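Local coordinates for protein leucyl-tRNA synthetase subunit alpha (Aquifex aeolicus, PDB 3O0A) that charges tRNA with leucine at the expense of ATP and, through the CP1 hydrolytic domain in this crystal, probably clears wrongly charged tRNA by hydrolysis, at residues A[60-65]-A[130-135]; A[47-52]-A[140-145]; A[56-61]-A[136-141]. All coordinates share one frame; numbering follows the deposited sequence.

Contact 1 of 3, residues A[60-65]-A[130-135]; sequences PEHPLV and VLYEYG
Val130 meets Pro60 through its backbone: Val130 O lies 3.7 Å from Pro60 CD, while the valine side chain packs on Val57 and Ile139. Two residues on, Tyr132 carries most of the contact, at the second position of a type I beta turn from Leu131 to Tyr134. Its backbone N donates to water 1 at 2.8 Å, and the same water donates to Glu61 OE1 at 2.6 Å, so a single water bridges the two loops. The other carboxylate oxygen, Glu61 OE2, forms a salt bridge with Arg98. Here the turn that precedes strand 138-141 packs against the loop carrying the chain from strand 55-58 into helix 64-74, within the editing domain. With CG anti to the backbone N, chi1 -173° lays the Tyr132 ring across His62 and Pro63, at about a right angle to each. The pair with His62 is an offset edge-to-face stack, Tyr132 presenting its edge to the imidazole face, centroids 5.9 Å apart and planes at 89°. Leu64 N donates to His62 ND1 at 3.0 Å, in the ring plane, a capping bond ahead of the turn that leads into helix 64-74. Tyr132 OH lies 3.6 Å from Pro63 CD.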
# COMPACT_ATOMS: atom_id res chain seq x y z
N PRO A 60 9.89 7.19 2.09
CA PRO A 60 11.30 6.93 1.77
C PRO A 60 12.13 6.51 2.99
O PRO A 60 13.07 5.71 2.84
CB PRO A 60 11.82 8.28 1.24
CG PRO A 60 10.60 9.06 0.88
CD PRO A 60 9.46 8.54 1.69
N GLU A 61 11.79 7.04 4.16
CA GLU A 61 12.55 6.73 5.38
C GLU A 61 12.06 5.47 6.09
O GLU A 61 12.59 5.11 7.15
CB GLU A 61 12.54 7.89 6.37
CG GLU A 61 12.83 9.23 5.75
CD GLU A 61 11.57 9.96 5.28
OE1 GLU A 61 10.54 9.32 5.02
OE2 GLU A 61 11.63 11.20 5.19
N HIS A 62 11.02 4.84 5.55
CA HIS A 62 10.48 3.62 6.17
C HIS A 62 11.57 2.55 6.26
O HIS A 62 12.25 2.29 5.27
CB HIS A 62 9.28 3.09 5.38
CG HIS A 62 8.43 2.11 6.14
ND1 HIS A 62 8.88 0.85 6.47
CD2 HIS A 62 7.17 2.20 6.63
CE1 HIS A 62 7.93 0.21 7.14
NE2 HIS A 62 6.89 1.01 7.25
N PRO A 63 11.77 1.97 7.46
CA PRO A 63 12.80 0.94 7.66
C PRO A 63 12.71 -0.25 6.68
O PRO A 63 13.72 -0.91 6.42
CB PRO A 63 12.53 0.45 9.09
CG PRO A 63 11.89 1.60 9.77
CD PRO A 63 11.05 2.28 8.71
N LEU A 64 11.53 -0.53 6.15
CA LEU A 64 11.38 -1.68 5.24
C LEU A 64 11.84 -1.39 3.81
O LEU A 64 11.97 -2.29 2.99
CB LEU A 64 9.95 -2.22 5.24
CG LEU A 64 9.51 -3.07 6.44
CD1 LEU A 64 8.05 -3.48 6.24
CD2 LEU A 64 10.40 -4.31 6.60
N VAL A 65 12.08 -0.12 3.49
CA VAL A 65 12.50 0.20 2.12
C VAL A 65 13.78 -0.55 1.69
O VAL A 65 13.75 -1.21 0.66
CB VAL A 65 12.64 1.74 1.89
CG1 VAL A 65 13.31 2.01 0.56
CG2 VAL A 65 11.26 2.38 1.95
N VAL A 130 4.28 10.38 0.42
CA VAL A 130 3.91 9.64 1.59
C VAL A 130 4.90 9.98 2.70
O VAL A 130 6.10 9.75 2.56
CB VAL A 130 3.86 8.11 1.29
CG1 VAL A 130 3.67 7.30 2.56
CG2 VAL A 130 2.74 7.83 0.30
N LEU A 131 4.39 10.58 3.77
CA LEU A 131 5.25 11.02 4.87
C LEU A 131 5.35 9.92 5.91
O LEU A 131 4.35 9.30 6.26
CB LEU A 131 4.72 12.31 5.49
CG LEU A 131 4.68 13.53 4.55
CD1 LEU A 131 4.11 14.77 5.25
CD2 LEU A 131 6.06 13.84 3.96
N TYR A 132 6.56 9.70 6.42
CA TYR A 132 6.78 8.67 7.44
C TYR A 132 5.90 8.90 8.68
O TYR A 132 5.50 7.95 9.34
CB TYR A 132 8.26 8.56 7.80
CG TYR A 132 8.56 7.39 8.72
CD1 TYR A 132 8.29 6.08 8.32
CD2 TYR A 132 9.10 7.60 9.99
CE1 TYR A 132 8.55 5.01 9.16
CE2 TYR A 132 9.36 6.52 10.84
CZ TYR A 132 9.09 5.23 10.41
OH TYR A 132 9.35 4.17 11.25
N GLU A 133 5.61 10.17 8.96
CA GLU A 133 4.87 10.57 10.15
C GLU A 133 3.37 10.27 10.08
O GLU A 133 2.69 10.26 11.12
CB GLU A 133 5.09 12.06 10.43
CG GLU A 133 6.55 12.44 10.73
CD GLU A 133 7.47 12.39 9.51
OE1 GLU A 133 6.99 12.62 8.38
OE2 GLU A 133 8.68 12.11 9.68
N TYR A 134 2.84 10.07 8.88
CA TYR A 134 1.44 9.69 8.76
C TYR A 134 1.28 8.22 9.06
O TYR A 134 1.88 7.37 8.38
CB TYR A 134 0.86 9.95 7.36
CG TYR A 134 -0.57 9.44 7.28
CD1 TYR A 134 -1.61 10.13 7.90
CD2 TYR A 134 -0.88 8.24 6.63
CE1 TYR A 134 -2.93 9.66 7.85
CE2 TYR A 134 -2.18 7.75 6.57
CZ TYR A 134 -3.20 8.47 7.18
OH TYR A 134 -4.51 8.01 7.14
N GLY A 135 0.45 7.90 10.06
CA GLY A 135 0.18 6.50 10.41
C GLY A 135 1.43 5.68 10.70
O GLY A 135 2.25 6.05 11.54
O HOH W 1 8.68 11.17 5.37

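Contact 2 of 3, residues A[47-52]-A[140-145]; sequences PDTVFG and MCVPAH
Gly52 and Val142 bring the backbones closest, their CA atoms 5.4 Å apart, where a 3-10 segment, 47-52, lies beside the chain as it leaves strand 138-141. The sequence around Thr49 is the threonine-rich region known from leucyl-tRNA synthetase editing domains, and Val142 to His145 begin the VPAHD stretch that in relatives faces it across the editing pocket. Met140 stands with CG between its backbone N and carbonyl carbon, then runs extended (chi2 -175°), which carries its methyl group out to the 3-10 turn. There Met140 CE touches Thr49 OG1 at 3.6 Å and Val50 CA at 3.7 Å. Val50 and Met140 cross at about a right angle, with Met140 SD 3.9 Å from Val50 CG2. Thr49 OG1 is also hydrogen-bonded to Arg46 O, which fixes the hydroxyl against these apolar neighbours. Val142 splits its branches between two partners: CG2 packs on Thr49, and Val142 CG1 comes within 3.6 Å of Gly52 O. His145 is held at both ring nitrogens, ND1 by Tyr177 O and NE2 by Val163 N, with its CB beside Thr49 CG2. Water 2 links the segments, donating to Gly52 O at 2.8 Å and accepting from Ala144 N at 3.2 Å.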
# COMPACT_ATOMS: atom_id res chain seq x y z
N PRO A 47 -10.91 1.98 5.33
CA PRO A 47 -10.85 0.52 5.21
C PRO A 47 -11.94 -0.03 4.28
O PRO A 47 -11.81 -1.15 3.78
CB PRO A 47 -11.03 0.06 6.66
CG PRO A 47 -11.86 1.14 7.29
CD PRO A 47 -11.31 2.39 6.69
N ASP A 48 -12.99 0.77 4.04
CA ASP A 48 -14.04 0.43 3.08
C ASP A 48 -13.52 0.27 1.65
O ASP A 48 -14.18 -0.34 0.81
CB ASP A 48 -15.20 1.45 3.12
CG ASP A 48 -14.74 2.90 2.90
OD1 ASP A 48 -13.63 3.28 3.33
OD2 ASP A 48 -15.52 3.67 2.31
N THR A 49 -12.31 0.79 1.39
CA THR A 49 -11.70 0.76 0.05
C THR A 49 -10.60 -0.29 -0.11
O THR A 49 -9.92 -0.33 -1.15
CB THR A 49 -11.14 2.15 -0.34
OG1 THR A 49 -10.00 2.48 0.47
CG2 THR A 49 -12.21 3.24 -0.20
N VAL A 50 -10.43 -1.15 0.89
CA VAL A 50 -9.28 -2.07 0.91
C VAL A 50 -9.24 -3.00 -0.32
O VAL A 50 -8.16 -3.35 -0.81
CB VAL A 50 -9.21 -2.88 2.24
CG1 VAL A 50 -10.38 -3.86 2.35
CG2 VAL A 50 -7.83 -3.63 2.37
N PHE A 51 -10.41 -3.38 -0.83
CA PHE A 51 -10.42 -4.25 -2.01
C PHE A 51 -9.91 -3.52 -3.25
O PHE A 51 -9.58 -4.15 -4.26
CB PHE A 51 -11.82 -4.83 -2.26
CG PHE A 51 -12.22 -5.89 -1.27
CD1 PHE A 51 -12.74 -5.54 -0.02
CD2 PHE A 51 -12.09 -7.25 -1.59
CE1 PHE A 51 -13.12 -6.53 0.91
CE2 PHE A 51 -12.48 -8.25 -0.68
CZ PHE A 51 -12.99 -7.89 0.58
N GLY A 52 -9.85 -2.19 -3.17
CA GLY A 52 -9.43 -1.36 -4.29
C GLY A 52 -7.96 -0.99 -4.26
O GLY A 52 -7.49 -0.23 -5.11
N MET A 140 -1.81 1.89 1.98
CA MET A 140 -2.40 1.23 0.83
C MET A 140 -2.89 2.30 -0.14
O MET A 140 -3.42 3.35 0.27
CB MET A 140 -3.54 0.30 1.23
CG MET A 140 -4.79 1.00 1.72
SD MET A 140 -5.96 -0.24 2.28
CE MET A 140 -7.44 0.78 2.29
N CYS A 141 -2.68 2.05 -1.43
CA CYS A 141 -3.03 3.04 -2.42
C CYS A 141 -4.20 2.59 -3.28
O CYS A 141 -4.18 1.52 -3.88
CB CYS A 141 -1.80 3.39 -3.26
SG CYS A 141 -0.44 4.01 -2.25
N VAL A 142 -5.21 3.45 -3.33
CA VAL A 142 -6.48 3.16 -3.97
C VAL A 142 -6.72 4.33 -4.95
O VAL A 142 -7.44 5.29 -4.62
CB VAL A 142 -7.62 3.03 -2.94
CG1 VAL A 142 -8.96 2.65 -3.60
CG2 VAL A 142 -7.24 1.99 -1.86
N PRO A 143 -6.10 4.26 -6.14
CA PRO A 143 -6.20 5.39 -7.07
C PRO A 143 -7.63 5.77 -7.47
O PRO A 143 -7.87 6.93 -7.78
CB PRO A 143 -5.43 4.93 -8.31
CG PRO A 143 -4.72 3.71 -7.94
CD PRO A 143 -5.27 3.16 -6.66
N ALA A 144 -8.55 4.81 -7.47
CA ALA A 144 -9.95 5.10 -7.78
C ALA A 144 -10.59 6.09 -6.79
O ALA A 144 -11.52 6.81 -7.15
CB ALA A 144 -10.77 3.82 -7.84
N HIS A 145 -10.08 6.14 -5.56
CA HIS A 145 -10.77 6.85 -4.47
C HIS A 145 -9.89 7.76 -3.63
O HIS A 145 -10.34 8.31 -2.61
CB HIS A 145 -11.50 5.82 -3.59
CG HIS A 145 -12.39 4.91 -4.38
ND1 HIS A 145 -13.46 5.38 -5.11
CD2 HIS A 145 -12.34 3.57 -4.59
CE1 HIS A 145 -14.04 4.37 -5.73
NE2 HIS A 145 -13.38 3.26 -5.42
O HOH W 2 -8.21 1.70 -7.02

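Contact 3 of 3, residues A[56-61]-A[136-141]; sequences VVLAPE and TGAIMC
Val57 holds CG2 anti to its carbonyl carbon and beside its backbone N, and Cys141 places SG likewise (chi1 -58°), so that Cys141 SG and Val57 CG2 meet 3.4 Å apart. Ile139 instead keeps CG1 between backbone N and carbonyl carbon (chi1 62°), which brings Ile139 CG1 to 4.2 Å from Val57 CB. Val57 and Ile139 share one face, where Val130 packs on both. On the other face Leu58 CD1 touches Ala138 CB at 3.9 Å, and Ile40 of strand 37-44 packs on both residues. The backbones are zipped by the hydrogen-bonded pair Val57 and Ile139, with Val57 N to Ile139 O at 3.0 Å and Ile139 N to Val57 O at 2.9 Å. The ladder runs one bond further, Ala59 N reaching Gly137 O at 2.8 Å, nearly straight at the hydrogen (173°). Gly137 takes a positive phi, where a side chain would jam against the preceding carbonyl. Thr136 OG1, hydrogen-bonded to Asp41 O, also accepts a weak bond from Ala138 N. Val56 with Met140 and Leu58 with Ala138 are non-hydrogen-bonded pairs. This is a regular antiparallel ladder between edge strand 138-141 and its inner neighbour 55-58 of the four-stranded mixed sheet in the editing domain's core.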
# COMPACT_ATOMS: atom_id res chain seq x y z
N VAL A 56 1.04 -0.52 -2.86
CA VAL A 56 1.40 -0.09 -1.52
C VAL A 56 2.56 0.88 -1.65
O VAL A 56 3.44 0.67 -2.48
CB VAL A 56 1.80 -1.32 -0.66
CG1 VAL A 56 2.41 -0.92 0.69
CG2 VAL A 56 0.58 -2.23 -0.45
N VAL A 57 2.55 1.95 -0.85
CA VAL A 57 3.68 2.89 -0.83
C VAL A 57 4.25 3.07 0.57
O VAL A 57 3.51 3.32 1.52
CB VAL A 57 3.30 4.28 -1.40
CG1 VAL A 57 4.47 5.26 -1.21
CG2 VAL A 57 2.94 4.19 -2.89
N LEU A 58 5.57 2.93 0.69
CA LEU A 58 6.28 3.22 1.93
C LEU A 58 6.89 4.60 1.80
O LEU A 58 7.42 4.96 0.75
CB LEU A 58 7.42 2.22 2.13
CG LEU A 58 7.10 0.83 2.69
CD1 LEU A 58 5.88 0.18 2.05
CD2 LEU A 58 8.33 -0.09 2.63
N ALA A 59 6.83 5.38 2.88
CA ALA A 59 7.64 6.60 2.93
C ALA A 59 9.13 6.26 2.69
O ALA A 59 9.60 5.17 3.04
CB ALA A 59 7.47 7.28 4.26
N PRO A 60 9.89 7.19 2.09
CA PRO A 60 11.30 6.93 1.77
C PRO A 60 12.13 6.51 2.99
O PRO A 60 13.07 5.71 2.84
CB PRO A 60 11.82 8.28 1.24
CG PRO A 60 10.60 9.06 0.88
CD PRO A 60 9.46 8.54 1.69
N GLU A 61 11.79 7.04 4.16
CA GLU A 61 12.55 6.73 5.38
C GLU A 61 12.06 5.47 6.09
O GLU A 61 12.59 5.11 7.15
CB GLU A 61 12.54 7.89 6.37
CG GLU A 61 12.83 9.23 5.75
CD GLU A 61 11.57 9.96 5.28
OE1 GLU A 61 10.54 9.32 5.02
OE2 GLU A 61 11.63 11.20 5.19
N THR A 136 1.56 4.56 9.99
CA THR A 136 2.70 3.66 10.14
C THR A 136 3.83 4.02 9.18
O THR A 136 4.86 3.34 9.14
CB THR A 136 2.31 2.22 9.79
OG1 THR A 136 1.86 2.18 8.43
CG2 THR A 136 1.22 1.69 10.72
N GLY A 137 3.62 5.05 8.36
CA GLY A 137 4.60 5.41 7.34
C GLY A 137 4.51 4.58 6.07
O GLY A 137 5.35 4.71 5.17
N ALA A 138 3.51 3.70 6.00
CA ALA A 138 3.19 2.94 4.80
C ALA A 138 1.69 3.02 4.57
O ALA A 138 0.90 2.98 5.53
CB ALA A 138 3.61 1.50 4.94
N ILE A 139 1.30 3.17 3.32
CA ILE A 139 -0.13 3.29 3.01
C ILE A 139 -0.54 2.27 1.95
O ILE A 139 0.28 1.84 1.12
CB ILE A 139 -0.50 4.74 2.56
CG1 ILE A 139 0.23 5.14 1.27
CG2 ILE A 139 -0.21 5.75 3.69
CD1 ILE A 139 -0.41 6.32 0.52
N MET A 140 -1.81 1.89 1.98
CA MET A 140 -2.40 1.23 0.83
C MET A 140 -2.89 2.30 -0.14
O MET A 140 -3.42 3.35 0.27
CB MET A 140 -3.54 0.30 1.23
CG MET A 140 -4.79 1.00 1.72
SD MET A 140 -5.96 -0.24 2.28
CE MET A 140 -7.44 0.78 2.29
N CYS A 141 -2.68 2.05 -1.43
CA CYS A 141 -3.03 3.04 -2.42
C CYS A 141 -4.20 2.59 -3.28
O CYS A 141 -4.18 1.52 -3.88
CB CYS A 141 -1.80 3.39 -3.26
SG CYS A 141 -0.44 4.01 -2.25

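How the contacts relate
From the N terminus the chain first meets the 3-10 segment 47-52, then strand 55-58, then the loop into helix 64-74; the partners return in reverse order, 130-135, 136-141 and 140-145. The three closures are therefore concentric: contact 1 ends the shortest loop, contact 3 the next and contact 2 the longest, and none crosses another. Between the halves lie the rest of helix 64-74, helices 80-91 and 95-99 and strands 106-114 and 121-127. Contacts 1 and 3 share Pro60 and Glu61. Contact 1 joins the loop after strand 55-58 to the loop before strand 138-141, while contact 2 sets the 3-10 segment against the other end of strand 138-141 and the chain beyond it.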